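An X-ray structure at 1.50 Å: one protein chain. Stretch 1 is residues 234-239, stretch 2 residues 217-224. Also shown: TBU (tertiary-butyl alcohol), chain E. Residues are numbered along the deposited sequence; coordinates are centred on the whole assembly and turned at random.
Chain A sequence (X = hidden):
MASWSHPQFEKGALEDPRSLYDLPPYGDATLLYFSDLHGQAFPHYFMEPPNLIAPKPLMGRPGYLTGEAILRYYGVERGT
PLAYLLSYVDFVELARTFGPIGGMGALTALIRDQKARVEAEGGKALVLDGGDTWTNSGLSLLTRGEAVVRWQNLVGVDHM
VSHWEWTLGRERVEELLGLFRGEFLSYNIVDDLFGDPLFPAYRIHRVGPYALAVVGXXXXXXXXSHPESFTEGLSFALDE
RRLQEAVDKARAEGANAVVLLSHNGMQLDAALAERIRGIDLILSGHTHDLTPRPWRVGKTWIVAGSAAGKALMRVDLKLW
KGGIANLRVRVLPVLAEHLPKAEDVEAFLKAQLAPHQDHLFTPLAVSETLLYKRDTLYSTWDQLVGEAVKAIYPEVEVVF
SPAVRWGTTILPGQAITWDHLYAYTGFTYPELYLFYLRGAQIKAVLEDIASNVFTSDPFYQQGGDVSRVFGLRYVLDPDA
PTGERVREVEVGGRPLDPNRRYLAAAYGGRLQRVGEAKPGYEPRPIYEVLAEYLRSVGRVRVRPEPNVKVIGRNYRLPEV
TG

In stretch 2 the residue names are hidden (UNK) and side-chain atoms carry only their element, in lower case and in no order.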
# COMPACT_ATOMS: atom_id res chain seq x y z
N LEU A 234 4.36 17.06 -15.60
CA LEU A 234 3.34 17.13 -14.56
C LEU A 234 3.88 17.53 -13.20
O LEU A 234 5.01 17.18 -12.84
CB LEU A 234 2.68 15.76 -14.40
CG LEU A 234 2.03 15.19 -15.66
CD1 LEU A 234 1.48 13.79 -15.40
CD2 LEU A 234 0.94 16.13 -16.12
N SER A 235 3.03 18.20 -12.42
CA SER A 235 3.32 18.52 -11.03
C SER A 235 2.19 17.88 -10.22
O SER A 235 1.04 17.92 -10.65
CB SER A 235 3.31 20.02 -10.78
OG SER A 235 3.45 20.28 -9.39
N PHE A 236 2.52 17.29 -9.08
CA PHE A 236 1.54 16.63 -8.21
C PHE A 236 1.55 17.33 -6.84
O PHE A 236 0.95 16.84 -5.87
CB PHE A 236 1.99 15.18 -7.96
CG PHE A 236 1.71 14.24 -9.10
CD1 PHE A 236 0.74 13.27 -8.98
CD2 PHE A 236 2.47 14.29 -10.26
CE1 PHE A 236 0.48 12.39 -10.01
CE2 PHE A 236 2.20 13.41 -11.31
CZ PHE A 236 1.19 12.48 -11.18
N ALA A 237 2.31 18.41 -6.73
CA ALA A 237 2.51 19.07 -5.44
C ALA A 237 1.26 19.27 -4.58
O ALA A 237 0.20 19.63 -5.08
CB ALA A 237 3.23 20.41 -5.63
N LEU A 238 1.42 19.03 -3.28
CA LEU A 238 0.36 19.27 -2.32
C LEU A 238 0.16 20.79 -2.34
O LEU A 238 1.12 21.55 -2.17
CB LEU A 238 0.80 18.82 -0.93
CG LEU A 238 -0.09 19.21 0.25
CD1 LEU A 238 -1.36 18.38 0.25
CD2 LEU A 238 0.66 19.03 1.56
N ASP A 239 -1.06 21.22 -2.61
CA ASP A 239 -1.37 22.64 -2.73
C ASP A 239 -2.60 22.94 -1.88
O ASP A 239 -3.74 22.79 -2.33
CB ASP A 239 -1.65 22.97 -4.20
CG ASP A 239 -1.66 24.47 -4.48
OD1 ASP A 239 -2.00 25.26 -3.58
OD2 ASP A 239 -1.38 24.84 -5.64
N UNK A 217 -7.59 13.43 -4.46
CA UNK A 217 -6.21 13.86 -4.26
C UNK A 217 -5.28 12.70 -4.57
O UNK A 217 -5.42 11.62 -4.01
c UNK A 217 -5.98 14.36 -2.85
N UNK A 218 -4.37 12.91 -5.52
CA UNK A 218 -3.37 11.89 -5.85
C UNK A 218 -2.11 12.11 -5.01
O UNK A 218 -1.90 13.17 -4.42
o UNK A 218 -4.06 11.32 -8.09
c UNK A 218 -3.03 11.93 -7.34
N UNK A 219 -1.26 11.10 -4.94
CA UNK A 219 -0.05 11.17 -4.12
C UNK A 219 0.81 12.36 -4.52
O UNK A 219 1.17 12.50 -5.68
c UNK A 219 4.06 9.39 -1.58
c UNK A 219 1.92 9.75 -3.34
o UNK A 219 5.13 9.22 -0.72
c UNK A 219 2.80 9.71 -1.09
c UNK A 219 0.75 9.89 -4.29
c UNK A 219 3.18 9.43 -3.81
c UNK A 219 1.74 9.86 -1.96
c UNK A 219 4.25 9.27 -2.94
N UNK A 220 1.17 13.22 -3.55
CA UNK A 220 1.94 14.44 -3.90
C UNK A 220 3.42 14.23 -4.18
O UNK A 220 4.08 15.15 -4.69
c UNK A 220 1.77 15.33 -2.67
c UNK A 220 0.62 13.28 -2.18
c UNK A 220 1.40 14.40 -1.56
N UNK A 221 3.94 13.06 -3.86
CA UNK A 221 5.37 12.82 -4.00
C UNK A 221 5.78 11.88 -5.12
O UNK A 221 6.84 11.26 -5.08
c UNK A 221 4.80 15.03 0.53
c UNK A 221 4.74 12.87 -0.49
c UNK A 221 4.37 13.72 0.54
c UNK A 221 5.59 15.50 -0.50
o UNK A 221 4.42 15.88 1.55
c UNK A 221 5.56 13.31 -1.53
c UNK A 221 5.95 12.38 -2.65
c UNK A 221 5.96 14.64 -1.52
N UNK A 222 4.95 11.80 -6.15
CA UNK A 222 5.25 10.94 -7.28
C UNK A 222 6.60 11.25 -7.93
O UNK A 222 7.31 10.34 -8.35
c UNK A 222 4.42 10.08 -9.51
c UNK A 222 4.10 10.97 -8.32
c UNK A 222 2.77 10.56 -7.68
N UNK A 223 6.91 12.53 -8.07
CA UNK A 223 8.14 12.92 -8.76
C UNK A 223 9.45 12.46 -8.13
O UNK A 223 10.39 12.08 -8.83
c UNK A 223 7.11 16.15 -10.63
c UNK A 223 8.08 16.01 -11.80
n UNK A 223 7.44 15.44 -13.02
c UNK A 223 8.14 14.41 -9.10
c UNK A 223 6.91 14.82 -9.92
N UNK A 224 9.53 12.44 -6.80
CA UNK A 224 10.74 12.01 -6.12
C UNK A 224 10.72 10.51 -5.80
O UNK A 224 11.75 9.93 -5.43
c UNK A 224 11.02 12.83 -4.84
c UNK A 224 9.95 12.56 -3.78
c UNK A 224 11.15 14.32 -5.15
O TBU E . 5.30 17.33 -8.26
C TBU E . 6.18 18.37 -7.77
C1 TBU E . 6.00 19.63 -8.59
C2 TBU E . 5.93 18.79 -6.31
C3 TBU E . 7.61 17.90 -7.91

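Position 217 has one side-chain carbon and nothing beyond it. It makes no contact with stretch 1. A lone CB means alanine: Ala 217.

Position 218 carries one carbon and then one oxygen. Its CB points toward stretch 1 and lies 4.3 Å from CD1 of Phe 236, at the edge of that ring. One carbon bearing one oxygen, with no further branch, is serine: Ser 218. Its OG is hydrogen-bonded elsewhere in the structure.

Position 219 has one carbon leading to a six-carbon ring that bears an oxygen. The end of this side chain leads away from stretch 1. The contact comes from the backbone instead, with the O of 219 at 3.4 Å from CD1 of Phe 236. The hydroxylated ring identifies Tyr 219, which opens a type I turn ending at 222.

Position 220 has three carbons that close a ring onto its own backbone N. Such a ring is proline: Pro 220. It sits opposite Phe 236 in the register, with the two CA atoms 4.9 Å apart. Its CA makes a CH...O contact of 3.3 Å with O of Phe 236, and its CB packs 4.0 Å from CB of Leu 238.

Position 221 again shows one carbon, a six-carbon ring and an oxygen on the ring. CB points away from stretch 1, and no atom comes within contact distance. This is Tyr 221, the N-cap residue of the helix that follows.

Position 222 has three carbons, with the first carrying the other two. One of the two branch carbons rests over a face of the Phe 236 ring. The fork at CB makes it Val 222. Its CG2 lies 3.9 Å from the centroid of the Phe 236 ring, a CH-pi contact.

Position 223 has four carbons in a row ending in nitrogen. The chain bends back so that this nitrogen reaches O of Leu 234. It is Lys 223, and NZ donates a hydrogen bond of 3.0 Å to that O of Leu 234.

Position 224 has three carbons, forked at the first, and does not reach stretch 1. It is Val 224.

The contact centres on Phe 236, whose ring meets the turn and the start of the helix. Pro 220 packs beside it against Leu 238. Lys 223 adds the only hydrogen bond between the stretches. Tertiary-butyl alcohol lies alongside: its O accepts a 2.9 Å hydrogen bond from N of Phe 236 and lies 3.2 Å from CD of Lys 223.

Stretch 2 217-224: ASYPYVKV
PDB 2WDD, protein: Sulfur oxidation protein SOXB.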